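Local coordinates for aminopeptidase N family protein (Idiomarina loihiensis L2TR, PDB 4FGM), which probably acts as a zinc-dependent aminopeptidase of the M61 family, removing residues from the N-terminal ends of peptides, at residues 303-308 and 375-379; 312-316 and 329-333; 383-387 and 439-444. All coordinates share one frame; numbering follows the deposited sequence.

Contact 1 (303-308 and 375-379). With ZN (zinc ion), chain C; MAE (maleic acid), chain B.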
loop_
_atom_site.group_PDB
_atom_site.type_symbol
_atom_site.label_atom_id
_atom_site.label_comp_id
_atom_site.label_asym_id
_atom_site.label_seq_id
_atom_site.Cartn_x
_atom_site.Cartn_y
_atom_site.Cartn_z
ATOM N N LEU A 303 -11.571 3.762 5.366
ATOM C CA LEU A 303 -10.257 3.159 5.164
ATOM C C LEU A 303 -9.671 2.563 6.445
ATOM O O LEU A 303 -8.719 1.783 6.388
ATOM C CB LEU A 303 -9.290 4.172 4.557
ATOM C CG LEU A 303 -9.660 4.639 3.141
ATOM C CD1 LEU A 303 -8.541 5.509 2.585
ATOM C CD2 LEU A 303 -9.890 3.436 2.230
ATOM N N TRP A 304 -10.237 2.913 7.600
ATOM C CA TRP A 304 -9.749 2.361 8.867
ATOM C C TRP A 304 -10.041 0.868 8.848
ATOM O O TRP A 304 -9.359 0.066 9.491
ATOM C CB TRP A 304 -10.471 2.991 10.067
ATOM C CG TRP A 304 -11.950 2.679 10.143
ATOM C CD1 TRP A 304 -12.981 3.444 9.654
ATOM C CD2 TRP A 304 -12.560 1.527 10.740
ATOM N NE1 TRP A 304 -14.186 2.838 9.913
ATOM C CE2 TRP A 304 -13.960 1.662 10.575
ATOM C CE3 TRP A 304 -12.061 0.394 11.399
ATOM C CZ2 TRP A 304 -14.864 0.708 11.047
ATOM C CZ3 TRP A 304 -12.964 -0.557 11.871
ATOM C CH2 TRP A 304 -14.351 -0.393 11.691
ATOM N N PHE A 305 -11.075 0.502 8.103
ATOM C CA PHE A 305 -11.470 -0.886 7.997
ATOM C C PHE A 305 -10.814 -1.543 6.783
ATOM O O PHE A 305 -10.159 -2.588 6.897
ATOM C CB PHE A 305 -13.004 -0.979 7.916
ATOM C CG PHE A 305 -13.521 -2.369 7.654
ATOM C CD1 PHE A 305 -13.665 -2.843 6.342
ATOM C CD2 PHE A 305 -13.836 -3.214 8.714
ATOM C CE1 PHE A 305 -14.116 -4.145 6.095
ATOM C CE2 PHE A 305 -14.287 -4.516 8.484
ATOM C CZ PHE A 305 -14.429 -4.986 7.169
ATOM N N TYR A 306 -10.969 -0.920 5.623
ATOM C CA TYR A 306 -10.407 -1.476 4.403
ATOM C C TYR A 306 -8.885 -1.525 4.373
ATOM O O TYR A 306 -8.299 -2.394 3.728
ATOM C CB TYR A 306 -10.993 -0.739 3.198
ATOM C CG TYR A 306 -12.423 -1.160 2.995
ATOM C CD1 TYR A 306 -12.724 -2.469 2.599
ATOM C CD2 TYR A 306 -13.478 -0.311 3.317
ATOM C CE1 TYR A 306 -14.039 -2.922 2.540
ATOM C CE2 TYR A 306 -14.801 -0.756 3.264
ATOM C CZ TYR A 306 -15.070 -2.067 2.878
ATOM O OH TYR A 306 -16.361 -2.539 2.867
ATOM N N GLU A 307 -8.239 -0.604 5.074
ATOM C CA GLU A 307 -6.787 -0.626 5.132
ATOM C C GLU A 307 -6.357 -1.180 6.488
ATOM O O GLU A 307 -5.412 -1.967 6.571
ATOM C CB GLU A 307 -6.201 0.772 4.913
ATOM C CG GLU A 307 -6.255 1.254 3.465
ATOM C CD GLU A 307 -5.611 0.278 2.491
ATOM O OE1 GLU A 307 -4.953 -0.671 2.948
ATOM O OE2 GLU A 307 -5.760 0.463 1.269
ATOM N N GLY A 308 -7.076 -0.783 7.542
ATOM C CA GLY A 308 -6.765 -1.232 8.892
ATOM C C GLY A 308 -6.793 -2.735 9.110
ATOM O O GLY A 308 -5.795 -3.308 9.564
ATOM N N SER A 375 -2.264 7.418 11.383
ATOM C CA SER A 375 -2.317 6.464 10.282
ATOM C C SER A 375 -3.534 5.555 10.388
ATOM O O SER A 375 -3.685 4.822 11.371
ATOM C CB SER A 375 -1.043 5.612 10.269
ATOM O OG SER A 375 -1.057 4.662 9.216
ATOM N N TYR A 376 -4.409 5.602 9.388
ATOM C CA TYR A 376 -5.584 4.740 9.408
ATOM C C TYR A 376 -5.136 3.313 9.122
ATOM O O TYR A 376 -5.893 2.359 9.312
ATOM C CB TYR A 376 -6.643 5.211 8.400
ATOM C CG TYR A 376 -6.157 5.459 6.987
ATOM C CD1 TYR A 376 -5.957 4.400 6.096
ATOM C CD2 TYR A 376 -5.934 6.763 6.526
ATOM C CE1 TYR A 376 -5.556 4.633 4.781
ATOM C CE2 TYR A 376 -5.530 7.008 5.214
ATOM C CZ TYR A 376 -5.345 5.938 4.347
ATOM O OH TYR A 376 -4.953 6.175 3.051
ATOM N N TYR A 377 -3.885 3.175 8.687
ATOM C CA TYR A 377 -3.299 1.866 8.425
ATOM C C TYR A 377 -2.905 1.267 9.767
ATOM O O TYR A 377 -3.402 0.214 10.167
ATOM C CB TYR A 377 -2.026 1.990 7.585
ATOM C CG TYR A 377 -2.233 2.122 6.103
ATOM C CD1 TYR A 377 -2.437 0.996 5.305
ATOM C CD2 TYR A 377 -2.196 3.370 5.487
ATOM C CE1 TYR A 377 -2.592 1.111 3.926
ATOM C CE2 TYR A 377 -2.350 3.495 4.112
ATOM C CZ TYR A 377 -2.543 2.362 3.342
ATOM O OH TYR A 377 -2.658 2.481 1.984
ATOM N N ALA A 378 -1.998 1.961 10.453
ATOM C CA ALA A 378 -1.473 1.515 11.743
ATOM C C ALA A 378 -2.506 1.488 12.862
ATOM O O ALA A 378 -2.649 0.474 13.546
ATOM C CB ALA A 378 -0.282 2.381 12.148
ATOM N N LYS A 379 -3.227 2.589 13.059
ATOM C CA LYS A 379 -4.226 2.595 14.115
ATOM C C LYS A 379 -5.381 1.654 13.763
ATOM O O LYS A 379 -5.984 1.040 14.645
ATOM C CB LYS A 379 -4.752 4.005 14.382
ATOM C CG LYS A 379 -5.577 4.056 15.657
ATOM C CD LYS A 379 -5.978 5.458 16.062
ATOM C CE LYS A 379 -6.748 5.418 17.381
ATOM N NZ LYS A 379 -7.128 6.777 17.863
HETATM ZN ZN ZN C . -3.879 -1.827 1.416
HETATM C C1 MAE B . -2.462 -0.256 -0.223
HETATM O O1 MAE B . -3.295 0.510 0.375
HETATM O O2 MAE B . -2.845 -1.402 -0.550
HETATM C C2 MAE B . -1.120 0.289 -0.528
HETATM C C3 MAE B . -0.716 1.195 -1.415
HETATM C C4 MAE B . -1.555 1.923 -2.361
HETATM O O3 MAE B . -2.784 1.780 -2.514
HETATM O O4 MAE B . -0.946 2.785 -3.028
#

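Contact 2 (312-316 and 329-333)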
loop_
_atom_site.group_PDB
_atom_site.type_symbol
_atom_site.label_atom_id
_atom_site.label_comp_id
_atom_site.label_asym_id
_atom_site.label_seq_id
_atom_site.Cartn_x
_atom_site.Cartn_y
_atom_site.Cartn_z
ATOM N N TYR A 312 -3.638 -5.580 9.682
ATOM C CA TYR A 312 -3.505 -6.439 10.853
ATOM C C TYR A 312 -3.308 -7.868 10.364
ATOM O O TYR A 312 -2.462 -8.603 10.866
ATOM C CB TYR A 312 -4.761 -6.371 11.723
ATOM C CG TYR A 312 -4.889 -7.514 12.709
ATOM C CD1 TYR A 312 -4.035 -7.616 13.806
ATOM C CD2 TYR A 312 -5.876 -8.493 12.546
ATOM C CE1 TYR A 312 -4.159 -8.660 14.722
ATOM C CE2 TYR A 312 -6.011 -9.540 13.453
ATOM C CZ TYR A 312 -5.152 -9.618 14.541
ATOM O OH TYR A 312 -5.292 -10.643 15.449
ATOM N N PHE A 313 -4.083 -8.254 9.361
ATOM C CA PHE A 313 -3.994 -9.607 8.836
ATOM C C PHE A 313 -2.769 -9.921 7.983
ATOM O O PHE A 313 -2.299 -11.061 8.002
ATOM C CB PHE A 313 -5.287 -9.960 8.085
ATOM C CG PHE A 313 -6.428 -10.327 9.004
ATOM C CD1 PHE A 313 -6.377 -11.491 9.765
ATOM C CD2 PHE A 313 -7.541 -9.502 9.125
ATOM C CE1 PHE A 313 -7.413 -11.822 10.651
ATOM C CE2 PHE A 313 -8.583 -9.824 10.008
ATOM C CZ PHE A 313 -8.520 -10.990 10.766
ATOM N N ASP A 314 -2.230 -8.942 7.254
ATOM C CA ASP A 314 -1.053 -9.240 6.431
ATOM C C ASP A 314 0.076 -9.875 7.249
ATOM O O ASP A 314 0.762 -10.776 6.768
ATOM C CB ASP A 314 -0.535 -7.999 5.669
ATOM C CG ASP A 314 -0.311 -6.782 6.563
ATOM O OD1 ASP A 314 -0.066 -6.939 7.779
ATOM O OD2 ASP A 314 -0.360 -5.653 6.027
ATOM N N ASP A 315 0.257 -9.423 8.486
ATOM C CA ASP A 315 1.289 -9.987 9.352
ATOM C C ASP A 315 0.763 -11.191 10.142
ATOM O O ASP A 315 1.412 -12.236 10.209
ATOM C CB ASP A 315 1.813 -8.937 10.340
ATOM C CG ASP A 315 2.559 -7.808 9.657
ATOM O OD1 ASP A 315 3.340 -8.098 8.729
ATOM O OD2 ASP A 315 2.378 -6.638 10.058
ATOM N N TYR A 316 -0.418 -11.037 10.733
ATOM C CA TYR A 316 -1.013 -12.095 11.538
ATOM C C TYR A 316 -1.177 -13.412 10.771
ATOM O O TYR A 316 -0.795 -14.476 11.264
ATOM C CB TYR A 316 -2.362 -11.626 12.089
ATOM C CG TYR A 316 -3.025 -12.634 12.997
ATOM C CD1 TYR A 316 -2.378 -13.101 14.145
ATOM C CD2 TYR A 316 -4.287 -13.151 12.695
ATOM C CE1 TYR A 316 -2.968 -14.061 14.963
ATOM C CE2 TYR A 316 -4.888 -14.109 13.507
ATOM C CZ TYR A 316 -4.225 -14.564 14.639
ATOM O OH TYR A 316 -4.817 -15.520 15.435
ATOM N N TYR A 329 6.248 -12.311 14.849
ATOM C CA TYR A 329 4.965 -11.638 14.775
ATOM C C TYR A 329 4.824 -10.523 15.807
ATOM O O TYR A 329 4.407 -9.407 15.471
ATOM C CB TYR A 329 3.804 -12.622 14.948
ATOM C CG TYR A 329 2.493 -11.882 15.001
ATOM C CD1 TYR A 329 1.999 -11.231 13.868
ATOM C CD2 TYR A 329 1.827 -11.697 16.210
ATOM C CE1 TYR A 329 0.891 -10.406 13.939
ATOM C CE2 TYR A 329 0.718 -10.870 16.294
ATOM C CZ TYR A 329 0.258 -10.220 15.156
ATOM O OH TYR A 329 -0.800 -9.343 15.248
ATOM N N LEU A 330 5.166 -10.822 17.059
ATOM C CA LEU A 330 5.043 -9.829 18.125
ATOM C C LEU A 330 5.984 -8.643 17.953
ATOM O O LEU A 330 5.706 -7.553 18.453
ATOM C CB LEU A 330 5.243 -10.477 19.504
ATOM C CG LEU A 330 4.055 -11.294 20.037
ATOM C CD1 LEU A 330 4.405 -11.866 21.402
ATOM C CD2 LEU A 330 2.810 -10.413 20.144
ATOM N N LYS A 331 7.095 -8.852 17.256
ATOM C CA LYS A 331 8.016 -7.755 17.013
ATOM C C LYS A 331 7.291 -6.817 16.048
ATOM O O LYS A 331 7.290 -5.599 16.229
ATOM C CB LYS A 331 9.316 -8.247 16.377
ATOM C CG LYS A 331 10.239 -7.104 15.960
ATOM C CD LYS A 331 11.362 -7.587 15.058
ATOM C CE LYS A 331 12.098 -6.415 14.422
ATOM N NZ LYS A 331 13.163 -6.866 13.475
ATOM N N LEU A 332 6.660 -7.402 15.033
ATOM C CA LEU A 332 5.915 -6.624 14.051
ATOM C C LEU A 332 4.768 -5.878 14.728
ATOM O O LEU A 332 4.453 -4.743 14.362
ATOM C CB LEU A 332 5.358 -7.539 12.952
ATOM C CG LEU A 332 6.370 -8.156 11.977
ATOM C CD1 LEU A 332 5.683 -9.199 11.096
ATOM C CD2 LEU A 332 7.004 -7.057 11.130
ATOM N N LEU A 333 4.147 -6.519 15.718
ATOM C CA LEU A 333 3.034 -5.911 16.444
ATOM C C LEU A 333 3.538 -4.730 17.261
ATOM O O LEU A 333 2.932 -3.657 17.273
ATOM C CB LEU A 333 2.378 -6.930 17.380
ATOM C CG LEU A 333 0.845 -6.967 17.399
ATOM C CD1 LEU A 333 0.375 -7.841 18.558
ATOM C CD2 LEU A 333 0.284 -5.565 17.529
HETATM O O HOH W 1 -0.755 -7.682 12.954
#

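Contact 3 (383-387 and 439-444)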
loop_
_atom_site.group_PDB
_atom_site.type_symbol
_atom_site.label_atom_id
_atom_site.label_comp_id
_atom_site.label_asym_id
_atom_site.label_seq_id
_atom_site.Cartn_x
_atom_site.Cartn_y
_atom_site.Cartn_z
ATOM N N ILE A 383 -6.911 -1.351 15.994
ATOM C CA ILE A 383 -8.341 -1.488 16.226
ATOM C C ILE A 383 -8.697 -2.942 15.939
ATOM O O ILE A 383 -9.382 -3.597 16.726
ATOM C CB ILE A 383 -9.151 -0.581 15.280
ATOM C CG1 ILE A 383 -9.022 0.878 15.724
ATOM C CG2 ILE A 383 -10.610 -1.039 15.236
ATOM C CD1 ILE A 383 -9.843 1.853 14.895
ATOM N N ALA A 384 -8.217 -3.446 14.804
ATOM C CA ALA A 384 -8.474 -4.829 14.410
ATOM C C ALA A 384 -7.954 -5.778 15.485
ATOM O O ALA A 384 -8.611 -6.759 15.823
ATOM C CB ALA A 384 -7.798 -5.135 13.062
ATOM N N LEU A 385 -6.770 -5.484 16.016
ATOM C CA LEU A 385 -6.174 -6.309 17.063
ATOM C C LEU A 385 -7.101 -6.354 18.268
ATOM O O LEU A 385 -7.338 -7.415 18.847
ATOM C CB LEU A 385 -4.831 -5.731 17.507
ATOM C CG LEU A 385 -4.278 -6.307 18.815
ATOM C CD1 LEU A 385 -3.725 -7.706 18.569
ATOM C CD2 LEU A 385 -3.196 -5.387 19.363
ATOM N N SER A 386 -7.617 -5.185 18.638
ATOM C CA SER A 386 -8.509 -5.066 19.781
ATOM C C SER A 386 -9.779 -5.886 19.582
ATOM O O SER A 386 -10.159 -6.669 20.451
ATOM C CB SER A 386 -8.875 -3.599 20.012
ATOM O OG SER A 386 -7.714 -2.801 20.173
ATOM N N LEU A 387 -10.428 -5.709 18.435
ATOM C CA LEU A 387 -11.656 -6.438 18.139
ATOM C C LEU A 387 -11.448 -7.950 18.178
ATOM O O LEU A 387 -12.269 -8.684 18.726
ATOM C CB LEU A 387 -12.201 -6.032 16.767
ATOM C CG LEU A 387 -12.721 -4.603 16.590
ATOM C CD1 LEU A 387 -13.110 -4.383 15.133
ATOM C CD2 LEU A 387 -13.921 -4.367 17.496
ATOM N N PHE A 439 -16.252 0.996 22.788
ATOM C CA PHE A 439 -14.856 0.942 22.398
ATOM C C PHE A 439 -14.625 1.404 20.963
ATOM O O PHE A 439 -13.805 2.288 20.714
ATOM C CB PHE A 439 -14.315 -0.475 22.534
ATOM C CG PHE A 439 -13.140 -0.737 21.649
ATOM C CD1 PHE A 439 -11.885 -0.221 21.958
ATOM C CD2 PHE A 439 -13.302 -1.445 20.464
ATOM C CE1 PHE A 439 -10.805 -0.393 21.088
ATOM C CE2 PHE A 439 -12.233 -1.625 19.584
ATOM C CZ PHE A 439 -10.980 -1.101 19.899
ATOM N N LEU A 440 -15.343 0.791 20.024
ATOM C CA LEU A 440 -15.195 1.108 18.611
ATOM C C LEU A 440 -15.524 2.563 18.264
ATOM O O LEU A 440 -14.854 3.160 17.420
ATOM C CB LEU A 440 -16.038 0.149 17.761
ATOM C CG LEU A 440 -15.697 0.125 16.259
ATOM C CD1 LEU A 440 -14.275 -0.369 16.062
ATOM C CD2 LEU A 440 -16.658 -0.777 15.515
ATOM N N LYS A 441 -16.542 3.134 18.903
ATOM C CA LYS A 441 -16.895 4.529 18.641
ATOM C C LYS A 441 -15.768 5.464 19.081
ATOM O O LYS A 441 -15.481 6.458 18.414
ATOM C CB LYS A 441 -18.180 4.928 19.373
ATOM C CG LYS A 441 -19.460 4.573 18.652
ATOM C CD LYS A 441 -20.655 5.124 19.407
ATOM C CE LYS A 441 -21.967 4.657 18.806
ATOM N NZ LYS A 441 -23.117 5.098 19.644
ATOM N N ASP A 442 -15.136 5.155 20.210
ATOM C CA ASP A 442 -14.039 5.986 20.699
ATOM C C ASP A 442 -12.819 5.776 19.816
ATOM O O ASP A 442 -12.102 6.724 19.501
ATOM C CB ASP A 442 -13.683 5.647 22.154
ATOM C CG ASP A 442 -14.794 6.014 23.130
ATOM O OD1 ASP A 442 -15.595 6.920 22.811
ATOM O OD2 ASP A 442 -14.856 5.404 24.220
ATOM N N ALA A 443 -12.600 4.529 19.411
ATOM C CA ALA A 443 -11.470 4.182 18.560
ATOM C C ALA A 443 -11.600 4.855 17.201
ATOM O O ALA A 443 -10.607 5.266 16.599
ATOM C CB ALA A 443 -11.399 2.666 18.381
ATOM N N LEU A 444 -12.839 4.977 16.741
ATOM C CA LEU A 444 -13.147 5.556 15.443
ATOM C C LEU A 444 -13.301 7.075 15.362
ATOM O O LEU A 444 -12.878 7.690 14.380
ATOM C CB LEU A 444 -14.425 4.906 14.895
ATOM C CG LEU A 444 -14.364 3.779 13.854
ATOM C CD1 LEU A 444 -13.342 2.723 14.228
ATOM C CD2 LEU A 444 -15.750 3.171 13.729
#

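Contact 1 (303-308 and 375-379)
Glu307 and Tyr377 both turn CG beside their own backbone N, with chi1 of -75° and -82°, and this lays the two side chains alongside each other, pointing the same way, toward the zinc ion and the maleic acid bound to it. Glu307 CB lies over a face of the Tyr377 ring, 4.1 Å from its centroid, a CH-pi contact, and the bend of the glutamate chain at chi2 (-54°) swings the carboxylate toward the metal. Farther out, Glu307 OE1 passes 3.1 Å from Tyr377 CE1 and binds the zinc ion at 2.2 Å. Maleic acid, present in the crystal, ties the two residues together: its O2 is a further zinc ligand, and its O1 accepts a hydrogen bond from Tyr377 OH at 2.6 Å, lying in the plane of the tyrosine ring at its edge. Glu307 OE2 is also 2.6 Å from O1 of the maleic acid.

Tyr376 flanks the glutamate on its apolar side. Its ring edge meets Glu307 CG, and Leu303 CB covers one face, 4.0 Å from the centroid, while Leu303 CD1 reaches CZ. A branched aliphatic residue suits this place because it can cover face and rim together. The backbones also come close, with Gly308 CA packed on Tyr376 O at 3.7 Å. On the other segment, Ser375 OG accepts a hydrogen bond from Ala378 N and caps the turn into helix 378-394. His273 and His277 complete the protein ligands of the metal. With Glu307 they form the HExxH zinc site with a downstream glutamate that is characteristic of gluzincin metallopeptidases.

Contact 2 (312-316 and 329-333)
Tyr329 reaches across to helix 308-320 and lies against Tyr316 in an edge-to-face (T-shaped) pair, the central feature of an antiparallel helix-helix packing. The short axes run at 155° and approach to 10.3 Å, a spacing that large side chains fill. In the aromatic pair the edge of Tyr316 is turned to the face of Tyr329, with planes 65° apart and centroids separated by 5.8 Å. Tyr316 CD1 stands over the Tyr329 ring, displaced toward its rim. Because chi1 of Tyr329 is 175°, with CG opposite the backbone N, the ring extends across the gap and brings CE1 to 3.5 Å from Tyr316 CA, right against the partner backbone. Tyrosine fits here since its flat ring lies against the Tyr316 backbone while its hydroxyl reaches a bridging water.

Tyr312 and Tyr329 cross at about a right angle, and Tyr312 CE1 meets the Tyr329 hydroxyl. The phenol of Tyr312 points elsewhere, bonding to Asp388 and Trp584, whereas that of Tyr316 bonds to the carbonyl of Trp584; the C-terminal tail is thereby joined to this helix.

Beside the tyrosines, Asp315 meets Leu332. The leucine methyl CD1 lies against the flank of the carboxylate, 3.5 Å from Asp315 OD1 and also touching CG, and OD1 is hydrogen-bonded as well to Ser269 on helix 262-277. That helix carries the zinc-binding histidines, and the neighbouring Asp314 accepts a hydrogen bond from His273 ND1, consistent with a second-shell residue that orients a metal ligand. No direct hydrogen bond joins the two segments; instead a water links them, 2.8 Å from Tyr312 O, to which it donates, and 2.8 Å from Tyr329 OH.

Contact 3 (383-387 and 439-444)
Ile383 meets Leu440, Ala443 and Leu444 in the aliphatic part of this contact. Its two branches divide the work: CG2 packs on Leu440 CD1 at 3.8 Å, while CD1 reaches Leu444 CD1 at 3.7 Å and also rests on Ala443 CB. The small alanine suits the place where the helices come nearest, for Ile383 and Ala443 have CA atoms 6.9 Å apart. Leu387 adds its CD2 methyl, which lies near Leu440 CD1.

The aromatic part belongs to Phe439. With CG opposite its backbone N (chi1 156°), the ring extends toward helix 378-394, and Leu387 CD2 meets its edge at CE2, 3.8 Å away. Ser386 CB approaches Phe439 CZ obliquely at 3.3 Å; a compact serine leaves room for the ring, and its OG is satisfied within its own helix by Leu382 O.

No hydrogen bond crosses the interface. The segments run almost exactly antiparallel, at 173°, with axes 11.2 Å apart, joining helix 378-394 to helix 437-445. Trp304 of helix 303-306 packs on Ile383 and Leu444, Ala384 faces helix 308-320, and helix 423-429 lies against Leu440.

In the fold
The three contacts belong to one helical core. Contact 2 lies, in sequence, between the two halves of contact 1, and contact 3 follows after contact 1 has closed. Helix 378-394 joins contacts 1 and 3, whose centres are 11 Å apart, and Lys379 CE of contact 1 packs against Ala443 O of contact 3. Contacts 1 and 2 lie 14 Å apart, on the successive helices 303-306 and 308-320. Contacts 2 and 3, 17 Å apart, meet where Tyr312 packs on Ala384 and Leu385. Helix 308-320 directly follows the zinc-ligand segment and helix 378-394 follows Tyr377, so both lead from the site into the packing of contacts 2 and 3.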